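Side-chain contacts in salt-tolerant glutaminase (Micrococcus luteus, PDB 3AGD), which probably catalyses the hydrolysis of L-glutamine to L-glutamate and ammonium, as a salt-tolerant member of the glutaminase family: residues A72-D77 and A81-Q86; Q122-P127 and D136-I141. All coordinates share one frame; numbering follows the deposited sequence.

Overall arrangement
Both contacts lie in the glutaminase part of the chain and follow one another in sequence, with centres 11 Å apart. Contact 1 joins helix 67-78 to the short helix 80-84; contact 2 joins the loop that follows helix 114-123 to helix 131-146. Helix 67-78 connects them: the methyl of Ala73 packs on Leu124, CB to CD2 at 3.8 Å, and Asp77 forms a salt bridge with Arg137. Measured between side chains, Leu124 of contact 2 is about 8 Å from Tyr191 of the L-glutamate site and Ala138 about 9 Å from Cys195, whereas Ala74 of contact 1 is about 12 Å from Tyr191, so contact 2 is the nearer to Tyr191.

Contact 1: residues A72-D77 and A81-Q86; sequences AAALVD and AAVDRQ
Val83 of the short helix 80-84 packs against Ala74 and Leu75 near the end of helix 67-78, an apolar, buried contact between two helices that follow each other almost directly in the chain. No hydrogen bond crosses it, and the join rests on van der Waals contacts of Val83. The backbones come nearest at Leu75 and Val83, whose CA atoms are 6.3 Å apart. The two branches of Val83 divide the work. With CG1 anti to the backbone N (chi1 179°), CG1 turns to Leu75, where it lies 4.0 Å from CD2, while CG2 goes to Ala74, resting 3.5 Å from its carbonyl O and 4.2 Å from its CB. Leu75 CD2 also reaches Val83 CB at 3.9 Å, the two side chains meeting at about a right angle. A beta-branched valine suits this place because its width lets it fill both directions without a long chain, and the small Ala74 lets the methyl settle close to the helix backbone. Val120 and Leu123 of helix 114-123 extend this apolar packing, touching Ala74 and Val83 respectively, while Leu75 also leans on Val229 and Arg232 of helix 227-240. Asp84, next to Val83, ties its OD1 to that same Arg232 by a salt bridge. Two consecutive helices joined by a short turn in this way belong to the helical part of the glutaminase fold, related to that of the serine beta-lactamases, in which helix 67-78 follows the glutamate-binding Ser64.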
loop_
_atom_site.group_PDB
_atom_site.type_symbol
_atom_site.label_atom_id
_atom_site.label_comp_id
_atom_site.label_asym_id
_atom_site.label_seq_id
_atom_site.Cartn_x
_atom_site.Cartn_y
_atom_site.Cartn_z
ATOM N N ALA A 72 -0.645 16.909 -9.561
ATOM C CA ALA A 72 0.693 16.422 -9.888
ATOM C C ALA A 72 1.469 17.500 -10.659
ATOM O O ALA A 72 2.621 17.795 -10.346
ATOM C CB ALA A 72 0.596 15.149 -10.714
ATOM N N ALA A 73 0.827 18.097 -11.659
ATOM C CA ALA A 73 1.454 19.142 -12.466
ATOM C C ALA A 73 1.922 20.315 -11.597
ATOM O O ALA A 73 3.003 20.868 -11.809
ATOM C CB ALA A 73 0.472 19.638 -13.526
ATOM N N ALA A 74 1.095 20.694 -10.628
ATOM C CA ALA A 74 1.426 21.790 -9.727
ATOM C C ALA A 74 2.668 21.461 -8.912
ATOM O O ALA A 74 3.540 22.311 -8.722
ATOM C CB ALA A 74 0.256 22.076 -8.800
ATOM N N LEU A 75 2.742 20.226 -8.422
ATOM C CA LEU A 75 3.891 19.793 -7.625
ATOM C C LEU A 75 5.142 19.816 -8.497
ATOM O O LEU A 75 6.205 20.289 -8.081
ATOM C CB LEU A 75 3.636 18.386 -7.065
ATOM C CG LEU A 75 2.523 18.320 -6.007
ATOM C CD1 LEU A 75 1.993 16.902 -5.852
ATOM C CD2 LEU A 75 3.065 18.852 -4.681
ATOM N N VAL A 76 5.012 19.305 -9.715
ATOM C CA VAL A 76 6.127 19.291 -10.653
ATOM C C VAL A 76 6.565 20.718 -10.978
ATOM O O VAL A 76 7.748 21.038 -10.961
ATOM C CB VAL A 76 5.737 18.609 -11.982
ATOM C CG1 VAL A 76 6.800 18.890 -13.046
ATOM C CG2 VAL A 76 5.597 17.114 -11.771
ATOM N N ASP A 77 5.597 21.580 -11.254
ATOM C CA ASP A 77 5.897 22.953 -11.622
ATOM C C ASP A 77 6.401 23.888 -10.544
ATOM O O ASP A 77 7.308 24.675 -10.792
ATOM C CB ASP A 77 4.678 23.600 -12.278
ATOM C CG ASP A 77 4.302 22.932 -13.580
ATOM O OD1 ASP A 77 5.221 22.488 -14.299
ATOM O OD2 ASP A 77 3.094 22.863 -13.892
ATOM N N ALA A 81 7.026 22.660 -1.341
ATOM C CA ALA A 81 6.862 23.758 -0.395
ATOM C C ALA A 81 5.830 24.779 -0.856
ATOM O O ALA A 81 4.954 25.186 -0.087
ATOM C CB ALA A 81 8.207 24.440 -0.149
ATOM N N ALA A 82 5.937 25.187 -2.117
ATOM C CA ALA A 82 5.030 26.170 -2.693
ATOM C C ALA A 82 3.586 25.679 -2.734
ATOM O O ALA A 82 2.658 26.430 -2.435
ATOM C CB ALA A 82 5.495 26.540 -4.103
ATOM N N VAL A 83 3.394 24.424 -3.118
ATOM C CA VAL A 83 2.049 23.867 -3.191
ATOM C C VAL A 83 1.476 23.625 -1.798
ATOM O O VAL A 83 0.314 23.945 -1.535
ATOM C CB VAL A 83 2.033 22.537 -3.982
ATOM C CG1 VAL A 83 0.619 21.967 -4.031
ATOM C CG2 VAL A 83 2.548 22.770 -5.392
ATOM N N ASP A 84 2.292 23.078 -0.901
ATOM C CA ASP A 84 1.820 22.789 0.448
ATOM C C ASP A 84 1.439 24.029 1.243
ATOM O O ASP A 84 0.687 23.937 2.210
ATOM C CB ASP A 84 2.853 21.959 1.213
ATOM C CG ASP A 84 2.966 20.545 0.676
ATOM O OD1 ASP A 84 2.161 20.181 -0.210
ATOM O OD2 ASP A 84 3.852 19.794 1.136
ATOM N N ARG A 85 1.948 25.189 0.837
ATOM C CA ARG A 85 1.607 26.433 1.516
ATOM C C ARG A 85 0.184 26.852 1.147
ATOM O O ARG A 85 -0.457 27.591 1.892
ATOM C CB ARG A 85 2.571 27.562 1.121
ATOM C CG ARG A 85 3.865 27.637 1.922
ATOM C CD ARG A 85 4.562 28.991 1.715
ATOM N NE ARG A 85 5.261 29.097 0.433
ATOM C CZ ARG A 85 6.485 28.623 0.199
ATOM N NH1 ARG A 85 7.161 28.007 1.164
ATOM N NH2 ARG A 85 7.033 28.755 -1.002
ATOM N N GLN A 86 -0.310 26.373 0.006
ATOM C CA GLN A 86 -1.650 26.739 -0.463
ATOM C C GLN A 86 -2.657 25.592 -0.474
ATOM O O GLN A 86 -3.864 25.820 -0.583
ATOM C CB GLN A 86 -1.576 27.318 -1.883
ATOM C CG GLN A 86 -0.626 28.494 -2.074
ATOM C CD GLN A 86 -1.061 29.750 -1.332
ATOM O OE1 GLN A 86 -0.492 30.821 -1.530
ATOM N NE2 GLN A 86 -2.066 29.623 -0.473
#

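Contact 2: residues Q122-P127 and D136-I141; sequences QLLVGP and DRAVEI
Arg137 meets Val125 and Leu124 with the first carbons of its side chain and spends its charged end on acidic groups. Its CB lies 3.6 Å from Val125 CG2, and the two side chains pass at a slant. One bond further, CG is 3.9 Å from the same valine methyl. On its other flank CG approaches Leu124 CD2, at 4.2 Å. A bend at chi2 (55°) then turns the chain away from an extended course. On the way to the tip, NE is engaged outside the contact, and at the tip NH2 forms a salt bridge with Glu140 OE1 at 2.8 Å. This bond is far from straight (133° at the hydrogen), and the nitrogen meets that oxygen 54° out of the carboxylate plane. Glu140 is three residues along the same helix, a spacing that lets it reach the arginine. Arginine suits this position because its aliphatic stem can pack on hydrophobic neighbours while its several N-H groups answer more than one acid. Beside it, Leu124 CD1 touches Ala138 CB at 3.9 Å; both residues are buried, and the small alanine lets the leucine approach the helix closely. Ala138 also packs on Thr70 of helix 67-78. Helix 131-146 thus packs on the loop that leads into it from helix 114-123, in the helical region of the glutaminase fold and near the site that binds L-glutamate.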
loop_
_atom_site.group_PDB
_atom_site.type_symbol
_atom_site.label_atom_id
_atom_site.label_comp_id
_atom_site.label_asym_id
_atom_site.label_seq_id
_atom_site.Cartn_x
_atom_site.Cartn_y
_atom_site.Cartn_z
ATOM N N GLN A 122 -4.606 27.426 -9.742
ATOM C CA GLN A 122 -3.963 28.728 -9.591
ATOM C C GLN A 122 -2.438 28.618 -9.501
ATOM O O GLN A 122 -1.728 29.581 -9.778
ATOM C CB GLN A 122 -4.513 29.431 -8.331
ATOM C CG GLN A 122 -3.674 30.615 -7.813
ATOM C CD GLN A 122 -3.943 31.922 -8.545
ATOM O OE1 GLN A 122 -4.875 32.657 -8.212
ATOM N NE2 GLN A 122 -3.130 32.213 -9.552
ATOM N N LEU A 123 -1.940 27.444 -9.124
ATOM C CA LEU A 123 -0.500 27.217 -8.980
ATOM C C LEU A 123 0.172 26.603 -10.200
ATOM O O LEU A 123 1.393 26.646 -10.326
ATOM C CB LEU A 123 -0.234 26.270 -7.803
ATOM C CG LEU A 123 -0.511 26.700 -6.364
ATOM C CD1 LEU A 123 -0.734 25.458 -5.497
ATOM C CD2 LEU A 123 0.648 27.539 -5.844
ATOM N N LEU A 124 -0.635 26.034 -11.087
ATOM C CA LEU A 124 -0.164 25.314 -12.267
ATOM C C LEU A 124 1.171 25.540 -12.982
ATOM O O LEU A 124 1.962 24.607 -13.076
ATOM C CB LEU A 124 -1.287 25.269 -13.308
ATOM C CG LEU A 124 -2.250 24.138 -12.933
ATOM C CD1 LEU A 124 -3.354 24.003 -13.959
ATOM C CD2 LEU A 124 -1.452 22.837 -12.815
ATOM N N VAL A 125 1.451 26.730 -13.491
ATOM C CA VAL A 125 2.707 26.924 -14.218
ATOM C C VAL A 125 3.775 27.697 -13.453
ATOM O O VAL A 125 4.941 27.304 -13.424
ATOM C CB VAL A 125 2.436 27.636 -15.565
ATOM C CG1 VAL A 125 3.740 27.921 -16.293
ATOM C CG2 VAL A 125 1.536 26.769 -16.421
ATOM N N GLY A 126 3.367 28.798 -12.840
ATOM C CA GLY A 126 4.293 29.625 -12.095
ATOM C C GLY A 126 3.547 30.813 -11.518
ATOM O O GLY A 126 2.350 30.964 -11.765
ATOM N N PRO A 127 4.229 31.683 -10.761
ATOM C CA PRO A 127 3.646 32.871 -10.132
ATOM C C PRO A 127 2.972 33.843 -11.089
ATOM O O PRO A 127 1.919 34.400 -10.775
ATOM C CB PRO A 127 4.845 33.527 -9.445
ATOM C CG PRO A 127 5.780 32.384 -9.201
ATOM C CD PRO A 127 5.670 31.596 -10.471
ATOM N N ASP A 136 -3.664 25.351 -20.667
ATOM C CA ASP A 136 -2.839 24.503 -21.521
ATOM C C ASP A 136 -2.083 23.486 -20.671
ATOM O O ASP A 136 -1.964 22.326 -21.045
ATOM C CB ASP A 136 -1.824 25.330 -22.329
ATOM C CG ASP A 136 -2.470 26.128 -23.458
ATOM O OD1 ASP A 136 -3.598 25.785 -23.876
ATOM O OD2 ASP A 136 -1.836 27.094 -23.940
ATOM N N ARG A 137 -1.576 23.920 -19.523
ATOM C CA ARG A 137 -0.827 23.028 -18.642
ATOM C C ARG A 137 -1.709 21.899 -18.093
ATOM O O ARG A 137 -1.283 20.743 -18.024
ATOM C CB ARG A 137 -0.208 23.828 -17.491
ATOM C CG ARG A 137 0.612 22.989 -16.502
ATOM C CD ARG A 137 1.693 22.185 -17.202
ATOM N NE ARG A 137 2.576 21.520 -16.251
ATOM C CZ ARG A 137 3.126 20.327 -16.452
ATOM N NH1 ARG A 137 3.923 19.797 -15.534
ATOM N NH2 ARG A 137 2.865 19.653 -17.564
ATOM N N ALA A 138 -2.938 22.229 -17.709
ATOM C CA ALA A 138 -3.854 21.222 -17.186
ATOM C C ALA A 138 -4.169 20.201 -18.283
ATOM O O ALA A 138 -4.125 18.992 -18.060
ATOM C CB ALA A 138 -5.141 21.885 -16.689
ATOM N N VAL A 139 -4.482 20.694 -19.475
ATOM C CA VAL A 139 -4.799 19.817 -20.590
ATOM C C VAL A 139 -3.588 18.963 -20.947
ATOM O O VAL A 139 -3.723 17.784 -21.269
ATOM C CB VAL A 139 -5.236 20.631 -21.827
ATOM C CG1 VAL A 139 -5.369 19.715 -23.043
ATOM C CG2 VAL A 139 -6.566 21.318 -21.546
ATOM N N GLU A 140 -2.402 19.563 -20.875
ATOM C CA GLU A 140 -1.169 18.862 -21.203
ATOM C C GLU A 140 -0.842 17.708 -20.258
ATOM O O GLU A 140 -0.570 16.592 -20.706
ATOM C CB GLU A 140 0.015 19.832 -21.214
ATOM C CG GLU A 140 1.349 19.131 -21.425
ATOM C CD GLU A 140 2.548 20.021 -21.139
ATOM O OE1 GLU A 140 2.541 20.721 -20.103
ATOM O OE2 GLU A 140 3.504 20.006 -21.943
ATOM N N ILE A 141 -0.862 17.965 -18.955
ATOM C CA ILE A 141 -0.527 16.909 -18.006
ATOM C C ILE A 141 -1.425 15.689 -18.198
ATOM O O ILE A 141 -0.950 14.555 -18.186
ATOM C CB ILE A 141 -0.612 17.403 -16.540
ATOM C CG1 ILE A 141 -0.024 16.339 -15.604
ATOM C CG2 ILE A 141 -2.056 17.713 -16.165
ATOM C CD1 ILE A 141 1.447 16.004 -15.873
#